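Local coordinates for putative acetyltransferase (Streptococcus mutans, PDB 3LD2), which binds coenzyme A and probably transfers acyl groups as a member of the GNAT acetyltransferase family, at residues W56-T61 with F176-Y181; H148-N153 with Q180-L185. All blocks are in the same frame, centred on the assembly; numbering follows the deposited sequence.

Interaction 1 of 2, residues W56-T61 with F176-Y181; sequences WSEQNT and FLKGQY. With COA (coenzyme A), chain E.
Leu-177 and Lys-178, the first two residues of the type I' turn of a β-hairpin, reach over to Glu-58 and Gln-59 of the 56-61 loop. The closer-packed part is apolar on one side only: CD1 of Leu-177 lies 3.9 Å from the carbonyl O of Glu-58, and the same methyl is 4.2 Å from O of Thr-61, so one leucine branch spans the loop backbone. The outer part is polar and solvent-facing, with Glu-58 and Lys-178 both exposed. The Lys-178 chain, bent at chi3 (-66°), crosses the Gln-59 side chain at about a right angle and sets NZ 3.0 Å from OE1 of Gln-59. This hydrogen bond comes from above the amide, 56° out of the carbonyl plane. Of Lys-178 the Glu-58 carboxylate meets the aliphatic part, with OE1 3.7 Å from CG of Lys-178, while its OE2 lies beside CD2 of Leu-177; from OE1 to NZ of Lys-178 is 5.7 Å, too far for a salt bridge. Toward coenzyme A, CH2 of Trp-56 approaches S1P edge-on at 3.6 Å. The loop follows helix 45-55 and leads to helix 70-77, while the turn joins strands 166-177 and 180-190, placing this contact between the cofactor-side loop and the hairpin tip.

Interaction 2 of 2, residues H148-N153 with Q180-L185; sequences HVLSSN and QYVDDL. With COA (coenzyme A), chain E.
Val-182 points toward the end of strand 144-150, and its CG1 meets OG of Ser-151 at 3.4 Å and CB of Leu-150 at 4.1 Å. The same methyl packs near OG of Ser-152, a hydroxyl whose hydrogen bond goes to the carbonyl of Gln-59. Asp-183 follows, gripped twice through its backbone by one serine: its N donates to OG of Ser-151 over 2.9 Å, and its O accepts from Ser-151 N. The hydroxyl reaches that NH because chi1 of Ser-151 (63°) sets OG between the backbone N and the carbonyl carbon. The Asp-183 carboxylate serves the other neighbour, strand 166-177, with a salt bridge to Arg-170 and a hydrogen bond to Lys-173 N. The strand axes run at 155°, and the register of Leu-150 with Asp-184 as a non-hydrogen-bonded pair and Val-149 with Leu-185 as a hydrogen-bonded pair identifies an antiparallel ladder within the mixed sheet of the GNAT fold. At Asp-184 CG lies opposite the backbone N across the CA-CB bond, which brings OD2 to ND1 of His-148, 2.6 Å away. The donor meets the syn side of the carboxylate, and the ring and carboxylate planes lie 22° apart, a nearly flat His-carboxylate pair. Leu-185 continues the ladder with reciprocal bonds, Leu-185 N to Val-149 O at 2.7 Å and Val-149 N to Leu-185 O at 2.6 Å, while its CD1 lies 4.2 Å from CA of Ser-151 and its side chain also touches Val-157 of helix 154-162.

In the fold
Interaction 1 is a surface contact and interaction 2 a partly buried one, yet both use strand 180-190, and their centres lie 8 Å apart. In 148-153 with 180-185 the backbones pair as sheet neighbours, whereas 56-61 with 176-181 rests on side chains reaching from a hairpin tip to a loop, with a single lysine-amide hydrogen bond. The two are directly joined: Leu-150 CD1 packs 3.5 Å from Thr-61 N, and Asn-60 lies against Asn-153. Both also reach coenzyme A: interaction 1 by packing of Trp-56 and Asn-60, interaction 2 through a weak hydrogen bond from N4P to OD1 of Asn-153, at a helix N-cap.

Interaction 1 of 2, residues W56-T61 with F176-Y181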
ATOM      1  N   TRP A  56      -3.827  -8.304  -6.593  1.00 23.37           N
ATOM      2  CA  TRP A  56      -2.806  -9.062  -5.865  1.00 22.19           C
ATOM      3  C   TRP A  56      -2.504 -10.389  -6.544  1.00 22.44           C
ATOM      4  O   TRP A  56      -3.403 -11.167  -6.865  1.00 24.26           O
ATOM      5  CB  TRP A  56      -3.182  -9.269  -4.387  1.00 22.76           C
ATOM      6  CG  TRP A  56      -3.480  -7.980  -3.670  1.00 26.23           C
ATOM      7  CD1 TRP A  56      -4.682  -7.598  -3.132  1.00 25.37           C
ATOM      8  CD2 TRP A  56      -2.571  -6.884  -3.440  1.00 24.35           C
ATOM      9  NE1 TRP A  56      -4.574  -6.334  -2.581  1.00 27.44           N
ATOM     10  CE2 TRP A  56      -3.292  -5.876  -2.759  1.00 23.98           C
ATOM     11  CE3 TRP A  56      -1.222  -6.664  -3.734  1.00 25.25           C
ATOM     12  CZ2 TRP A  56      -2.708  -4.673  -2.370  1.00 23.62           C
ATOM     13  CZ3 TRP A  56      -0.640  -5.460  -3.343  1.00 24.09           C
ATOM     14  CH2 TRP A  56      -1.384  -4.481  -2.676  1.00 24.09           C
ATOM     15  N   SER A  57      -1.220 -10.625  -6.769  1.00 22.50           N
ATOM     16  CA  SER A  57      -0.743 -11.853  -7.389  1.00 23.24           C
ATOM     17  C   SER A  57       0.491 -12.302  -6.639  1.00 19.88           C
ATOM     18  O   SER A  57       1.057 -11.533  -5.862  1.00 19.15           O
ATOM     19  CB  SER A  57      -0.390 -11.617  -8.858  1.00 17.09           C
ATOM     20  OG  SER A  57       0.492 -10.513  -8.996  1.00 21.80           O
ATOM     21  N   GLU A  58       0.891 -13.544  -6.880  1.00 20.08           N
ATOM     22  CA  GLU A  58       2.102 -14.108  -6.308  1.00 19.00           C
ATOM     23  C   GLU A  58       3.315 -13.330  -6.748  1.00 20.57           C
ATOM     24  O   GLU A  58       4.411 -13.552  -6.244  1.00 23.43           O
ATOM     25  CB  GLU A  58       2.253 -15.571  -6.709  1.00 22.66           C
ATOM     26  CG  GLU A  58       1.185 -16.457  -6.090  1.00 22.50           C
ATOM     27  CD  GLU A  58       1.483 -17.932  -6.210  1.00 29.78           C
ATOM     28  OE1 GLU A  58       1.583 -18.413  -7.367  1.00 32.45           O
ATOM     29  OE2 GLU A  58       1.605 -18.604  -5.146  1.00 29.63           O
ATOM     30  N   GLN A  59       3.125 -12.409  -7.684  1.00 20.22           N
ATOM     31  CA  GLN A  59       4.220 -11.529  -8.088  1.00 19.86           C
ATOM     32  C   GLN A  59       4.426 -10.340  -7.111  1.00 18.31           C
ATOM     33  O   GLN A  59       5.512  -9.782  -7.038  1.00 17.97           O
ATOM     34  CB  GLN A  59       3.995 -11.032  -9.525  1.00 22.23           C
ATOM     35  CG  GLN A  59       5.193 -10.334 -10.178  1.00 23.75           C
ATOM     36  CD  GLN A  59       6.197 -11.318 -10.787  1.00 37.73           C
ATOM     37  OE1 GLN A  59       6.443 -12.406 -10.241  1.00 40.21           O
ATOM     38  NE2 GLN A  59       6.790 -10.933 -11.922  1.00 41.60           N
ATOM     39  N   ASN A  60       3.403  -9.952  -6.352  1.00 17.35           N
ATOM     40  CA  ASN A  60       3.539  -8.754  -5.514  1.00 14.95           C
ATOM     41  C   ASN A  60       3.237  -8.951  -4.031  1.00 14.92           C
ATOM     42  O   ASN A  60       3.422  -8.026  -3.241  1.00 13.77           O
ATOM     43  CB  ASN A  60       2.711  -7.586  -6.068  1.00 15.73           C
ATOM     44  CG  ASN A  60       1.229  -7.920  -6.185  1.00 18.78           C
ATOM     45  OD1 ASN A  60       0.670  -8.615  -5.337  1.00 18.10           O
ATOM     46  ND2 ASN A  60       0.592  -7.439  -7.251  1.00 20.20           N
ATOM     47  N   THR A  61       2.777 -10.141  -3.654  1.00 14.04           N
ATOM     48  CA  THR A  61       2.546 -10.455  -2.253  1.00 14.30           C
ATOM     49  C   THR A  61       2.863 -11.941  -1.991  1.00 17.24           C
ATOM     50  O   THR A  61       2.679 -12.766  -2.873  1.00 17.61           O
ATOM     51  CB  THR A  61       1.078 -10.133  -1.858  1.00 14.60           C
ATOM     52  OG1 THR A  61       0.828 -10.600  -0.542  1.00 12.73           O
ATOM     53  CG2 THR A  61       0.084 -10.825  -2.796  1.00 16.47           C
ATOM     54  N   PHE A 176       9.605 -18.224  -1.160  1.00 17.95           N
ATOM     55  CA  PHE A 176       9.595 -19.093  -2.319  1.00 19.06           C
ATOM     56  C   PHE A 176       8.225 -18.963  -3.014  1.00 17.46           C
ATOM     57  O   PHE A 176       7.204 -19.358  -2.463  1.00 14.81           O
ATOM     58  CB  PHE A 176       9.871 -20.533  -1.875  1.00 14.95           C
ATOM     59  CG  PHE A 176      10.084 -21.494  -3.010  1.00 17.52           C
ATOM     60  CD1 PHE A 176      11.235 -21.426  -3.791  1.00 20.98           C
ATOM     61  CD2 PHE A 176       9.137 -22.477  -3.295  1.00 18.27           C
ATOM     62  CE1 PHE A 176      11.442 -22.319  -4.845  1.00 18.47           C
ATOM     63  CE2 PHE A 176       9.332 -23.377  -4.350  1.00 17.25           C
ATOM     64  CZ  PHE A 176      10.490 -23.299  -5.121  1.00 14.48           C
ATOM     65  N   LEU A 177       8.207 -18.388  -4.210  1.00 17.21           N
ATOM     66  CA  LEU A 177       6.959 -18.220  -4.965  1.00 16.60           C
ATOM     67  C   LEU A 177       7.188 -18.484  -6.454  1.00 16.94           C
ATOM     68  O   LEU A 177       8.005 -17.815  -7.103  1.00 15.06           O
ATOM     69  CB  LEU A 177       6.371 -16.816  -4.763  1.00 15.20           C
ATOM     70  CG  LEU A 177       6.029 -16.442  -3.313  1.00 20.25           C
ATOM     71  CD1 LEU A 177       6.289 -14.948  -3.072  1.00 15.73           C
ATOM     72  CD2 LEU A 177       4.583 -16.870  -2.915  1.00 14.90           C
ATOM     73  N   LYS A 178       6.454 -19.468  -6.976  1.00 21.29           N
ATOM     74  CA  LYS A 178       6.538 -19.844  -8.384  1.00 17.22           C
ATOM     75  C   LYS A 178       7.925 -20.356  -8.706  1.00 15.32           C
ATOM     76  O   LYS A 178       8.536 -19.899  -9.654  1.00 12.47           O
ATOM     77  CB  LYS A 178       6.242 -18.625  -9.262  1.00 17.54           C
ATOM     78  CG  LYS A 178       4.804 -18.264  -9.276  1.00 15.71           C
ATOM     79  CD  LYS A 178       4.573 -17.126 -10.213  1.00 23.10           C
ATOM     80  CE  LYS A 178       5.250 -15.865  -9.729  1.00 24.63           C
ATOM     81  NZ  LYS A 178       4.647 -14.771 -10.500  1.00 21.36           N
ATOM     82  N   GLY A 179       8.425 -21.282  -7.891  1.00 17.34           N
ATOM     83  CA  GLY A 179       9.753 -21.833  -8.086  1.00 13.40           C
ATOM     84  C   GLY A 179      10.905 -20.847  -8.022  1.00 15.68           C
ATOM     85  O   GLY A 179      12.018 -21.192  -8.381  1.00 15.82           O
ATOM     86  N   GLN A 180      10.659 -19.617  -7.591  1.00 14.70           N
ATOM     87  CA  GLN A 180      11.760 -18.685  -7.425  1.00 16.67           C
ATOM     88  C   GLN A 180      11.917 -18.275  -5.963  1.00 21.91           C
ATOM     89  O   GLN A 180      10.928 -18.160  -5.218  1.00 20.03           O
ATOM     90  CB  GLN A 180      11.562 -17.422  -8.265  1.00 14.89           C
ATOM     91  CG  GLN A 180      10.905 -17.618  -9.592  1.00 12.56           C
ATOM     92  CD  GLN A 180      10.540 -16.307 -10.219  1.00 13.16           C
ATOM     93  OE1 GLN A 180      11.290 -15.336 -10.132  1.00 15.93           O
ATOM     94  NE2 GLN A 180       9.380 -16.255 -10.846  1.00 15.71           N
ATOM     95  N   TYR A 181      13.164 -18.025  -5.571  1.00 22.16           N
ATOM     96  CA  TYR A 181      13.450 -17.428  -4.268  1.00 19.19           C
ATOM     97  C   TYR A 181      13.380 -15.934  -4.371  1.00 16.71           C
ATOM     98  O   TYR A 181      14.159 -15.307  -5.078  1.00 16.82           O
ATOM     99  CB  TYR A 181      14.811 -17.873  -3.717  1.00 19.22           C
ATOM    100  CG  TYR A 181      14.712 -19.260  -3.180  1.00 23.03           C
ATOM    101  CD1 TYR A 181      14.200 -19.497  -1.905  1.00 23.12           C
ATOM    102  CD2 TYR A 181      15.057 -20.351  -3.965  1.00 28.29           C
ATOM    103  CE1 TYR A 181      14.069 -20.800  -1.404  1.00 24.41           C
ATOM    104  CE2 TYR A 181      14.929 -21.655  -3.476  1.00 29.89           C
ATOM    105  CZ  TYR A 181      14.432 -21.871  -2.205  1.00 25.85           C
ATOM    106  OH  TYR A 181      14.305 -23.157  -1.744  1.00 30.23           O
TER
HETATM  107  N1A COA E 164       7.726   0.480 -15.321  1.00 22.17           N
HETATM  108  C2A COA E 164       8.773   1.494 -15.050  1.00 18.18           C
HETATM  109  N3A COA E 164       8.508   2.563 -14.025  1.00 17.21           N
HETATM  110  C4A COA E 164       7.244   2.575 -13.307  1.00 16.18           C
HETATM  111  C5A COA E 164       6.218   1.554 -13.567  1.00 17.44           C
HETATM  112  C6A COA E 164       6.456   0.493 -14.595  1.00 14.94           C
HETATM  113  N6A COA E 164       5.404  -0.487 -14.816  1.00 15.24           N
HETATM  114  N7A COA E 164       5.041   1.783 -12.714  1.00 18.31           N
HETATM  115  C8A COA E 164       5.358   2.943 -11.915  1.00 18.08           C
HETATM  116  N9A COA E 164       6.748   3.370 -12.219  1.00 16.39           N
HETATM  117  C1B COA E 164       7.074   4.637 -11.813  1.00 21.51           C
HETATM  118  C2B COA E 164       7.680   5.743 -12.656  1.00 24.84           C
HETATM  119  O2B COA E 164       8.753   5.599 -13.536  1.00 39.82           O
HETATM  120  C3B COA E 164       7.069   7.009 -12.243  1.00 27.48           C
HETATM  121  O3B COA E 164       7.263   8.217 -12.910  1.00 35.89           O
HETATM  122  P3B COA E 164       6.602   8.356 -14.447  1.00 32.97           P
HETATM  123  O7A COA E 164       6.529   9.981 -14.724  1.00 27.38           O
HETATM  124  O8A COA E 164       7.563   7.650 -15.603  1.00 36.86           O
HETATM  125  O9A COA E 164       5.300   7.721 -14.544  1.00 29.62           O
HETATM  126  C4B COA E 164       6.048   6.671 -11.174  1.00 25.01           C
HETATM  127  O4B COA E 164       6.034   5.213 -10.966  1.00 28.03           O
HETATM  128  C5B COA E 164       4.930   7.457 -10.582  1.00 24.32           C
HETATM  129  O5B COA E 164       3.989   6.790 -11.405  1.00 21.07           O
HETATM  130  P1A COA E 164       2.410   6.497 -11.058  1.00 16.40           P
HETATM  131  O1A COA E 164       1.532   6.685 -12.447  1.00 23.01           O
HETATM  132  O2A COA E 164       1.995   7.434 -10.023  1.00 17.88           O
HETATM  133  O3A COA E 164       2.240   4.962 -10.516  1.00 15.37           O
HETATM  134  P2A COA E 164       0.864   4.082 -10.645  1.00 15.84           P
HETATM  135  O4A COA E 164       0.814   3.365 -12.129  1.00 23.34           O
HETATM  136  O5A COA E 164      -0.328   4.897 -10.446  1.00 21.03           O
HETATM  137  O6A COA E 164       0.933   2.871  -9.537  1.00 15.99           O
HETATM  138  CBP COA E 164       1.834   1.081  -8.381  1.00 19.10           C
HETATM  139  CCP COA E 164       2.181   2.385  -9.118  1.00 14.82           C
HETATM  140  CDP COA E 164       0.900   1.453  -7.198  1.00 13.41           C
HETATM  141  CEP COA E 164       3.117   0.349  -7.907  1.00 16.54           C
HETATM  142  CAP COA E 164       1.026   0.178  -9.354  1.00 15.15           C
HETATM  143  OAP COA E 164       1.825  -0.446 -10.322  1.00 15.29           O
HETATM  144  C9P COA E 164       0.366  -0.944  -8.566  1.00 14.94           C
HETATM  145  O9P COA E 164      -0.819  -0.940  -8.480  1.00 17.58           O
HETATM  146  N8P COA E 164       0.994  -2.255  -8.568  1.00 15.30           N
HETATM  147  C7P COA E 164       0.065  -3.343  -8.341  1.00 15.19           C
HETATM  148  C6P COA E 164       0.426  -4.141  -7.085  1.00 22.30           C
HETATM  149  C5P COA E 164       1.134  -3.260  -6.051  1.00 22.01           C
HETATM  150  O5P COA E 164       0.497  -2.501  -5.406  1.00 27.03           O
HETATM  151  N4P COA E 164       2.550  -3.412  -5.778  1.00 22.44           N
HETATM  152  C3P COA E 164       3.114  -3.078  -4.455  1.00 29.84           C
HETATM  153  C2P COA E 164       2.329  -2.033  -3.655  1.00 21.59           C
HETATM  154  S1P COA E 164       1.770  -2.813  -2.100  1.00 50.25           S

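Interaction 2 of 2, residues H148-N153 with Q180-L185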
ATOM      1  N   HIS A 148       7.567  -3.163   3.131  1.00 13.66           N
ATOM      2  CA  HIS A 148       8.186  -4.368   2.602  1.00 14.74           C
ATOM      3  C   HIS A 148       7.769  -4.550   1.147  1.00 16.81           C
ATOM      4  O   HIS A 148       6.576  -4.523   0.844  1.00 19.12           O
ATOM      5  CB  HIS A 148       7.698  -5.572   3.383  1.00 12.81           C
ATOM      6  CG  HIS A 148       8.239  -5.647   4.771  1.00 18.64           C
ATOM      7  ND1 HIS A 148       9.207  -6.554   5.142  1.00 19.32           N
ATOM      8  CD2 HIS A 148       7.951  -4.928   5.882  1.00 19.69           C
ATOM      9  CE1 HIS A 148       9.484  -6.397   6.423  1.00 21.08           C
ATOM     10  NE2 HIS A 148       8.736  -5.416   6.896  1.00 21.58           N
ATOM     11  N   VAL A 149       8.737  -4.732   0.251  1.00 14.16           N
ATOM     12  CA  VAL A 149       8.456  -4.919  -1.169  1.00 10.05           C
ATOM     13  C   VAL A 149       9.132  -6.212  -1.637  1.00 11.88           C
ATOM     14  O   VAL A 149      10.336  -6.382  -1.465  1.00 12.04           O
ATOM     15  CB  VAL A 149       8.967  -3.714  -2.004  1.00 13.67           C
ATOM     16  CG1 VAL A 149       8.420  -3.759  -3.427  1.00 14.32           C
ATOM     17  CG2 VAL A 149       8.592  -2.394  -1.358  1.00 13.63           C
ATOM     18  N   LEU A 150       8.357  -7.139  -2.194  1.00 13.35           N
ATOM     19  CA  LEU A 150       8.915  -8.317  -2.862  1.00 12.03           C
ATOM     20  C   LEU A 150       9.834  -7.869  -3.984  1.00 12.16           C
ATOM     21  O   LEU A 150       9.482  -6.947  -4.714  1.00  9.94           O
ATOM     22  CB  LEU A 150       7.814  -9.152  -3.479  1.00 11.06           C
ATOM     23  CG  LEU A 150       6.960  -9.950  -2.516  1.00 12.77           C
ATOM     24  CD1 LEU A 150       6.178 -11.000  -3.304  1.00 10.92           C
ATOM     25  CD2 LEU A 150       7.849 -10.593  -1.443  1.00 11.24           C
ATOM     26  N   SER A 151      11.007  -8.504  -4.108  1.00 11.34           N
ATOM     27  CA  SER A 151      11.963  -8.154  -5.164  1.00 10.98           C
ATOM     28  C   SER A 151      11.427  -8.449  -6.580  1.00 12.20           C
ATOM     29  O   SER A 151      11.960  -7.971  -7.565  1.00 11.06           O
ATOM     30  CB  SER A 151      13.347  -8.788  -4.917  1.00 11.64           C
ATOM     31  OG  SER A 151      13.319 -10.202  -4.936  1.00 10.60           O
ATOM     32  N   SER A 152      10.344  -9.215  -6.654  1.00 12.03           N
ATOM     33  CA  SER A 152       9.702  -9.540  -7.896  1.00 10.69           C
ATOM     34  C   SER A 152       8.803  -8.405  -8.365  1.00 16.33           C
ATOM     35  O   SER A 152       8.340  -8.389  -9.514  1.00 15.33           O
ATOM     36  CB  SER A 152       8.868 -10.804  -7.706  1.00 15.17           C
ATOM     37  OG  SER A 152       8.056 -10.713  -6.550  1.00 12.54           O
ATOM     38  N   ASN A 153       8.522  -7.467  -7.463  1.00 19.90           N
ATOM     39  CA  ASN A 153       7.601  -6.373  -7.762  1.00 14.63           C
ATOM     40  C   ASN A 153       8.316  -5.221  -8.424  1.00 14.55           C
ATOM     41  O   ASN A 153       8.577  -4.190  -7.821  1.00 14.99           O
ATOM     42  CB  ASN A 153       6.870  -5.911  -6.524  1.00 13.07           C
ATOM     43  CG  ASN A 153       5.603  -5.167  -6.863  1.00 17.65           C
ATOM     44  OD1 ASN A 153       4.618  -5.225  -6.130  1.00 19.58           O
ATOM     45  ND2 ASN A 153       5.609  -4.486  -7.994  1.00 13.93           N
ATOM     46  N   GLN A 180      10.659 -19.617  -7.591  1.00 14.70           N
ATOM     47  CA  GLN A 180      11.760 -18.685  -7.425  1.00 16.67           C
ATOM     48  C   GLN A 180      11.917 -18.275  -5.963  1.00 21.91           C
ATOM     49  O   GLN A 180      10.928 -18.160  -5.218  1.00 20.03           O
ATOM     50  CB  GLN A 180      11.562 -17.422  -8.265  1.00 14.89           C
ATOM     51  CG  GLN A 180      10.905 -17.618  -9.592  1.00 12.56           C
ATOM     52  CD  GLN A 180      10.540 -16.307 -10.219  1.00 13.16           C
ATOM     53  OE1 GLN A 180      11.290 -15.336 -10.132  1.00 15.93           O
ATOM     54  NE2 GLN A 180       9.380 -16.255 -10.846  1.00 15.71           N
ATOM     55  N   TYR A 181      13.164 -18.025  -5.571  1.00 22.16           N
ATOM     56  CA  TYR A 181      13.450 -17.428  -4.268  1.00 19.19           C
ATOM     57  C   TYR A 181      13.380 -15.934  -4.371  1.00 16.71           C
ATOM     58  O   TYR A 181      14.159 -15.307  -5.078  1.00 16.82           O
ATOM     59  CB  TYR A 181      14.811 -17.873  -3.717  1.00 19.22           C
ATOM     60  CG  TYR A 181      14.712 -19.260  -3.180  1.00 23.03           C
ATOM     61  CD1 TYR A 181      14.200 -19.497  -1.905  1.00 23.12           C
ATOM     62  CD2 TYR A 181      15.057 -20.351  -3.965  1.00 28.29           C
ATOM     63  CE1 TYR A 181      14.069 -20.800  -1.404  1.00 24.41           C
ATOM     64  CE2 TYR A 181      14.929 -21.655  -3.476  1.00 29.89           C
ATOM     65  CZ  TYR A 181      14.432 -21.871  -2.205  1.00 25.85           C
ATOM     66  OH  TYR A 181      14.305 -23.157  -1.744  1.00 30.23           O
ATOM     67  N   VAL A 182      12.433 -15.353  -3.655  1.00 18.13           N
ATOM     68  CA  VAL A 182      12.235 -13.915  -3.744  1.00 17.06           C
ATOM     69  C   VAL A 182      12.797 -13.244  -2.507  1.00 13.69           C
ATOM     70  O   VAL A 182      12.712 -13.795  -1.411  1.00 13.89           O
ATOM     71  CB  VAL A 182      10.744 -13.595  -3.952  1.00 14.90           C
ATOM     72  CG1 VAL A 182      10.542 -12.104  -4.198  1.00 13.35           C
ATOM     73  CG2 VAL A 182      10.228 -14.418  -5.123  1.00 11.84           C
ATOM     74  N   ASP A 183      13.420 -12.089  -2.697  1.00 12.75           N
ATOM     75  CA  ASP A 183      13.897 -11.286  -1.576  1.00 15.14           C
ATOM     76  C   ASP A 183      12.842 -10.299  -1.076  1.00 15.01           C
ATOM     77  O   ASP A 183      11.905  -9.923  -1.792  1.00 13.87           O
ATOM     78  CB  ASP A 183      15.132 -10.485  -1.975  1.00 17.15           C
ATOM     79  CG  ASP A 183      16.345 -11.364  -2.281  1.00 18.10           C
ATOM     80  OD1 ASP A 183      16.423 -12.521  -1.808  1.00 15.13           O
ATOM     81  OD2 ASP A 183      17.233 -10.859  -2.991  1.00 20.00           O
ATOM     82  N   ASP A 184      13.022  -9.861   0.156  1.00 14.01           N
ATOM     83  CA  ASP A 184      12.159  -8.863   0.747  1.00 10.43           C
ATOM     84  C   ASP A 184      12.949  -7.570   0.846  1.00 12.40           C
ATOM     85  O   ASP A 184      13.941  -7.491   1.574  1.00 15.47           O
ATOM     86  CB  ASP A 184      11.728  -9.334   2.128  1.00 15.64           C
ATOM     87  CG  ASP A 184      10.654  -8.464   2.739  1.00 20.83           C
ATOM     88  OD1 ASP A 184       9.974  -7.724   1.988  1.00 18.51           O
ATOM     89  OD2 ASP A 184      10.487  -8.541   3.978  1.00 24.94           O
ATOM     90  N   LEU A 185      12.534  -6.554   0.102  1.00 10.71           N
ATOM     91  CA  LEU A 185      13.220  -5.277   0.149  1.00 12.20           C
ATOM     92  C   LEU A 185      12.450  -4.322   1.025  1.00 14.21           C
ATOM     93  O   LEU A 185      11.243  -4.147   0.863  1.00 13.68           O
ATOM     94  CB  LEU A 185      13.378  -4.687  -1.242  1.00 13.64           C
ATOM     95  CG  LEU A 185      13.967  -5.621  -2.288  1.00 12.02           C
ATOM     96  CD1 LEU A 185      14.035  -4.889  -3.624  1.00  9.22           C
ATOM     97  CD2 LEU A 185      15.319  -6.109  -1.813  1.00 11.05           C
TER
HETATM   98  N1A COA E 164       7.726   0.480 -15.321  1.00 22.17           N
HETATM   99  C2A COA E 164       8.773   1.494 -15.050  1.00 18.18           C
HETATM  100  N3A COA E 164       8.508   2.563 -14.025  1.00 17.21           N
HETATM  101  C4A COA E 164       7.244   2.575 -13.307  1.00 16.18           C
HETATM  102  C5A COA E 164       6.218   1.554 -13.567  1.00 17.44           C
HETATM  103  C6A COA E 164       6.456   0.493 -14.595  1.00 14.94           C
HETATM  104  N6A COA E 164       5.404  -0.487 -14.816  1.00 15.24           N
HETATM  105  N7A COA E 164       5.041   1.783 -12.714  1.00 18.31           N
HETATM  106  C8A COA E 164       5.358   2.943 -11.915  1.00 18.08           C
HETATM  107  N9A COA E 164       6.748   3.370 -12.219  1.00 16.39           N
HETATM  108  C1B COA E 164       7.074   4.637 -11.813  1.00 21.51           C
HETATM  109  C2B COA E 164       7.680   5.743 -12.656  1.00 24.84           C
HETATM  110  O2B COA E 164       8.753   5.599 -13.536  1.00 39.82           O
HETATM  111  C3B COA E 164       7.069   7.009 -12.243  1.00 27.48           C
HETATM  112  O3B COA E 164       7.263   8.217 -12.910  1.00 35.89           O
HETATM  113  P3B COA E 164       6.602   8.356 -14.447  1.00 32.97           P
HETATM  114  O7A COA E 164       6.529   9.981 -14.724  1.00 27.38           O
HETATM  115  O8A COA E 164       7.563   7.650 -15.603  1.00 36.86           O
HETATM  116  O9A COA E 164       5.300   7.721 -14.544  1.00 29.62           O
HETATM  117  C4B COA E 164       6.048   6.671 -11.174  1.00 25.01           C
HETATM  118  O4B COA E 164       6.034   5.213 -10.966  1.00 28.03           O
HETATM  119  C5B COA E 164       4.930   7.457 -10.582  1.00 24.32           C
HETATM  120  O5B COA E 164       3.989   6.790 -11.405  1.00 21.07           O
HETATM  121  P1A COA E 164       2.410   6.497 -11.058  1.00 16.40           P
HETATM  122  O1A COA E 164       1.532   6.685 -12.447  1.00 23.01           O
HETATM  123  O2A COA E 164       1.995   7.434 -10.023  1.00 17.88           O
HETATM  124  O3A COA E 164       2.240   4.962 -10.516  1.00 15.37           O
HETATM  125  P2A COA E 164       0.864   4.082 -10.645  1.00 15.84           P
HETATM  126  O4A COA E 164       0.814   3.365 -12.129  1.00 23.34           O
HETATM  127  O5A COA E 164      -0.328   4.897 -10.446  1.00 21.03           O
HETATM  128  O6A COA E 164       0.933   2.871  -9.537  1.00 15.99           O
HETATM  129  CBP COA E 164       1.834   1.081  -8.381  1.00 19.10           C
HETATM  130  CCP COA E 164       2.181   2.385  -9.118  1.00 14.82           C
HETATM  131  CDP COA E 164       0.900   1.453  -7.198  1.00 13.41           C
HETATM  132  CEP COA E 164       3.117   0.349  -7.907  1.00 16.54           C
HETATM  133  CAP COA E 164       1.026   0.178  -9.354  1.00 15.15           C
HETATM  134  OAP COA E 164       1.825  -0.446 -10.322  1.00 15.29           O
HETATM  135  C9P COA E 164       0.366  -0.944  -8.566  1.00 14.94           C
HETATM  136  O9P COA E 164      -0.819  -0.940  -8.480  1.00 17.58           O
HETATM  137  N8P COA E 164       0.994  -2.255  -8.568  1.00 15.30           N
HETATM  138  C7P COA E 164       0.065  -3.343  -8.341  1.00 15.19           C
HETATM  139  C6P COA E 164       0.426  -4.141  -7.085  1.00 22.30           C
HETATM  140  C5P COA E 164       1.134  -3.260  -6.051  1.00 22.01           C
HETATM  141  O5P COA E 164       0.497  -2.501  -5.406  1.00 27.03           O
HETATM  142  N4P COA E 164       2.550  -3.412  -5.778  1.00 22.44           N
HETATM  143  C3P COA E 164       3.114  -3.078  -4.455  1.00 29.84           C
HETATM  144  C2P COA E 164       2.329  -2.033  -3.655  1.00 21.59           C
HETATM  145  S1P COA E 164       1.770  -2.813  -2.100  1.00 50.25           S